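Local atomic coordinates of Glucanase/chitosanase (Paenibacillus fukuinensis, PDB entry 4ZY9), a protein that probably hydrolyses O-glycosidic bonds of chitosan and glucans, the part described being its first chitosan-binding module, a beta-sandwich of family CBM32. Residues S73-N81 with N88-T96. The protein carries 1 engineered substitution. Numbering follows the deposited sequence. Where two conformers were deposited one is given.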
loop_
_atom_site.group_PDB
_atom_site.type_symbol
_atom_site.label_atom_id
_atom_site.label_comp_id
_atom_site.label_asym_id
_atom_site.label_seq_id
_atom_site.Cartn_x
_atom_site.Cartn_y
_atom_site.Cartn_z
ATOM N N SER A 73 -1.410 -12.490 -2.632
ATOM C CA SER A 73 -1.837 -12.997 -3.903
ATOM C C SER A 73 -3.188 -12.447 -4.326
ATOM O O SER A 73 -3.424 -12.402 -5.537
ATOM C CB SER A 73 -1.826 -14.520 -3.920
ATOM O OG SER A 73 -2.742 -15.067 -3.017
ATOM N N SER A 74 -4.050 -12.046 -3.370
ATOM C CA SER A 74 -5.206 -11.301 -3.719
ATOM C C SER A 74 -5.128 -9.951 -3.082
ATOM O O SER A 74 -5.024 -9.967 -1.827
ATOM C CB SER A 74 -6.572 -11.987 -3.360
ATOM O OG SER A 74 -6.769 -13.160 -4.127
ATOM N N TYR A 75 -5.188 -8.886 -3.812
ATOM C CA TYR A 75 -5.250 -7.505 -3.239
ATOM C C TYR A 75 -5.841 -6.608 -4.198
ATOM O O TYR A 75 -5.941 -6.900 -5.447
ATOM C CB TYR A 75 -3.907 -7.026 -2.790
ATOM C CG TYR A 75 -2.906 -6.795 -3.939
ATOM C CD1 TYR A 75 -2.775 -5.503 -4.438
ATOM C CD2 TYR A 75 -2.034 -7.774 -4.363
ATOM C CE1 TYR A 75 -1.867 -5.255 -5.480
ATOM C CE2 TYR A 75 -1.050 -7.482 -5.320
ATOM C CZ TYR A 75 -1.009 -6.196 -5.808
ATOM O OH TYR A 75 -0.082 -5.838 -6.799
ATOM N N THR A 76 -6.257 -5.458 -3.710
ATOM C CA THR A 76 -6.668 -4.322 -4.535
ATOM C C THR A 76 -5.831 -3.122 -4.212
ATOM O O THR A 76 -5.239 -3.011 -3.087
ATOM C CB THR A 76 -8.178 -3.948 -4.305
ATOM O OG1 THR A 76 -8.390 -3.802 -2.897
ATOM C CG2 THR A 76 -9.125 -5.170 -4.715
ATOM N N ILE A 77 -5.781 -2.221 -5.142
ATOM C CA ILE A 77 -5.321 -0.839 -4.938
ATOM C C ILE A 77 -6.525 0.039 -4.939
ATOM O O ILE A 77 -7.347 -0.053 -5.880
ATOM C CB ILE A 77 -4.266 -0.384 -5.988
ATOM C CG1 ILE A 77 -3.114 -1.292 -6.015
ATOM C CG2 ILE A 77 -3.891 1.067 -5.725
ATOM C CD1 ILE A 77 -2.312 -1.290 -4.735
ATOM N N GLN A 78 -6.671 0.879 -3.937
ATOM C CA GLN A 78 -7.857 1.735 -3.792
ATOM C C GLN A 78 -7.477 3.137 -3.512
ATOM O O GLN A 78 -6.389 3.403 -2.939
ATOM C CB GLN A 78 -8.747 1.221 -2.684
ATOM C CG GLN A 78 -9.044 -0.266 -2.775
ATOM C CD GLN A 78 -9.877 -0.766 -1.638
ATOM O OE1 GLN A 78 -9.918 -0.108 -0.599
ATOM N NE2 GLN A 78 -10.334 -2.034 -1.688
ATOM N N VAL A 79 -8.303 4.107 -3.888
ATOM C CA VAL A 79 -8.035 5.508 -3.652
ATOM C C VAL A 79 -9.257 6.123 -2.970
ATOM O O VAL A 79 -10.400 5.747 -3.253
ATOM C CB VAL A 79 -7.688 6.234 -4.962
ATOM C CG1 VAL A 79 -6.306 5.751 -5.496
ATOM C CG2 VAL A 79 -8.751 6.154 -6.041
ATOM N N SER A 80 -8.960 7.180 -2.245
ATOM C CA SER A 80 -10.029 8.003 -1.606
ATOM C C SER A 80 -9.629 9.479 -1.682
ATOM O O SER A 80 -8.476 9.837 -1.456
ATOM C CB SER A 80 -10.218 7.584 -0.149
ATOM O OG SER A 80 -11.031 8.573 0.553
ATOM N N ASN A 81 -10.642 10.337 -2.025
ATOM C CA ASN A 81 -10.471 11.753 -1.949
ATOM C C ASN A 81 -11.327 12.343 -0.817
ATOM O O ASN A 81 -11.599 13.566 -0.837
ATOM C CB ASN A 81 -10.796 12.387 -3.314
ATOM C CG ASN A 81 -10.223 13.749 -3.388
ATOM O OD1 ASN A 81 -9.197 14.084 -2.842
ATOM N ND2 ASN A 81 -10.892 14.606 -4.188
ATOM N N ASN A 88 -14.643 6.337 1.947
ATOM C CA ASN A 88 -15.158 6.141 0.596
ATOM C C ASN A 88 -13.930 5.856 -0.294
ATOM O O ASN A 88 -13.109 6.730 -0.531
ATOM C CB ASN A 88 -15.864 7.389 0.127
ATOM C CG ASN A 88 -16.967 7.815 1.013
ATOM O OD1 ASN A 88 -16.959 8.962 1.549
ATOM N ND2 ASN A 88 -18.006 6.941 1.053
ATOM N N TRP A 89 -13.890 4.617 -0.751
ATOM C CA TRP A 89 -12.756 4.016 -1.487
ATOM C C TRP A 89 -13.254 3.574 -2.858
ATOM O O TRP A 89 -14.359 3.010 -2.979
ATOM C CB TRP A 89 -12.142 2.802 -0.821
ATOM C CG TRP A 89 -11.484 3.051 0.505
ATOM C CD1 TRP A 89 -12.008 2.788 1.736
ATOM C CD2 TRP A 89 -10.191 3.600 0.744
ATOM N NE1 TRP A 89 -11.125 3.126 2.718
ATOM C CE2 TRP A 89 -9.995 3.646 2.182
ATOM C CE3 TRP A 89 -9.160 4.083 -0.111
ATOM C CZ2 TRP A 89 -8.856 4.079 2.758
ATOM C CZ3 TRP A 89 -8.054 4.559 0.498
ATOM C CH2 TRP A 89 -7.892 4.631 1.958
ATOM N N THR A 90 -12.476 3.850 -3.906
ATOM C CA THR A 90 -12.685 3.302 -5.239
ATOM C C THR A 90 -11.522 2.404 -5.576
ATOM O O THR A 90 -10.329 2.811 -5.486
ATOM C CB THR A 90 -12.767 4.412 -6.266
ATOM O OG1 THR A 90 -13.931 5.243 -5.994
ATOM C CG2 THR A 90 -12.997 3.848 -7.615
ATOM N N THR A 91 -11.818 1.159 -5.956
ATOM C CA THR A 91 -10.818 0.257 -6.452
ATOM C C THR A 91 -10.334 0.591 -7.811
ATOM O O THR A 91 -11.191 0.843 -8.695
ATOM C CB THR A 91 -11.357 -1.202 -6.387
ATOM O OG1 THR A 91 -11.633 -1.408 -4.996
ATOM C CG2 THR A 91 -10.436 -2.179 -7.011
ATOM N N VAL A 92 -9.056 0.692 -7.998
ATOM C CA VAL A 92 -8.431 0.947 -9.332
ATOM C C VAL A 92 -7.702 -0.220 -9.879
ATOM O O VAL A 92 -7.369 -0.164 -11.113
ATOM C CB VAL A 92 -7.579 2.214 -9.246
ATOM C CG1 VAL A 92 -8.410 3.371 -8.842
ATOM C CG2 VAL A 92 -6.354 2.004 -8.381
ATOM N N TYR A 93 -7.492 -1.255 -9.105
ATOM C CA TYR A 93 -6.772 -2.402 -9.577
ATOM C C TYR A 93 -7.167 -3.595 -8.709
ATOM O O TYR A 93 -7.217 -3.365 -7.431
ATOM C CB TYR A 93 -5.250 -2.267 -9.525
ATOM C CG TYR A 93 -4.469 -3.497 -9.855
ATOM C CD1 TYR A 93 -4.329 -3.862 -11.208
ATOM C CD2 TYR A 93 -3.913 -4.272 -8.936
ATOM C CE1 TYR A 93 -3.624 -4.971 -11.548
ATOM C CE2 TYR A 93 -3.160 -5.405 -9.246
ATOM C CZ TYR A 93 -3.031 -5.746 -10.596
ATOM O OH TYR A 93 -2.288 -6.888 -10.933
ATOM N N THR A 94 -7.420 -4.741 -9.226
ATOM C CA THR A 94 -7.672 -5.935 -8.534
ATOM C C THR A 94 -6.831 -7.117 -9.042
ATOM O O THR A 94 -6.771 -7.282 -10.332
ATOM C CB THR A 94 -9.151 -6.382 -8.582
ATOM O OG1 THR A 94 -9.985 -5.326 -8.192
ATOM C CG2 THR A 94 -9.419 -7.644 -7.886
ATOM N N THR A 95 -6.228 -7.966 -8.227
ATOM C CA THR A 95 -5.677 -9.214 -8.693
ATOM C C THR A 95 -6.019 -10.276 -7.741
ATOM O O THR A 95 -6.229 -10.055 -6.521
ATOM C CB THR A 95 -4.158 -9.139 -8.863
ATOM O OG1 THR A 95 -3.729 -10.324 -9.454
ATOM C CG2 THR A 95 -3.379 -8.953 -7.501
ATOM N N THR A 96 -6.111 -11.528 -8.241
ATOM C CA THR A 96 -6.123 -12.708 -7.447
ATOM C C THR A 96 -4.968 -13.632 -7.751
ATOM O O THR A 96 -4.932 -14.736 -7.248
ATOM C CB THR A 96 -7.450 -13.470 -7.565
ATOM O OG1 THR A 96 -7.561 -13.901 -8.955
ATOM C CG2 THR A 96 -8.664 -12.575 -7.115
HETATM O O HOH W 1 -5.102 -15.264 -4.412
HETATM O O HOH W 2 -0.308 -7.406 -9.223
HETATM O O HOH W 3 -13.216 8.951 -2.327
#
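The ring of Tyr-75 lies against Thr-95 and Tyr-93 of the neighbouring strand. From CB, CG stands between the backbone N and the carbonyl carbon (chi1 67°), which turns one ring face to the methyl CG2 of Thr-95. That methyl sits over the face in a CH-pi contact, offset toward CD2 and CE2 and nearest CE2 at 3.5 Å. On the same side of the ring, CE1 meets CE2 of Tyr-93 obliquely at 4.0 Å, the two ring planes inclined by 50°. CZ touches both partners. At the tip, OH accepts a hydrogen bond from a water that also binds the Tyr-93 hydroxyl, and it is hydrogen-bonded to Asp-103 of the facing sheet. Truncation to alanine here would probably leave Asp-103 and the water without this hydroxyl and open a gap beside the Thr-95 methyl and the Tyr-93 ring. Strands 75-80 and 90-95 form an antiparallel hairpin at the margin of one sheet of the CBM32 beta-sandwich; Tyr-75 and Ile-77 face the second sheet, and Val-92 reaches its Phe-107. A classic bulge interrupts the pairing: Ile-77 O takes the N-H of Val-92 at 2.8 Å, nearly straight on, and that of Tyr-93 only weakly. Here CG2 of Ile-77 touches CG2 of Val-92 at 3.7 Å. Gln-78 and Ser-80 flank the indole of Trp-89: CB of Ser-80 lies over one face, 4.0 Å from the six-membered ring centroid, and OE1 of Gln-78 approaches obliquely from the other side, 3.7 Å from CG of Trp-89. OE1 is also hydrogen-bonded to Arg-116, which makes a cation-pi contact with the same indole.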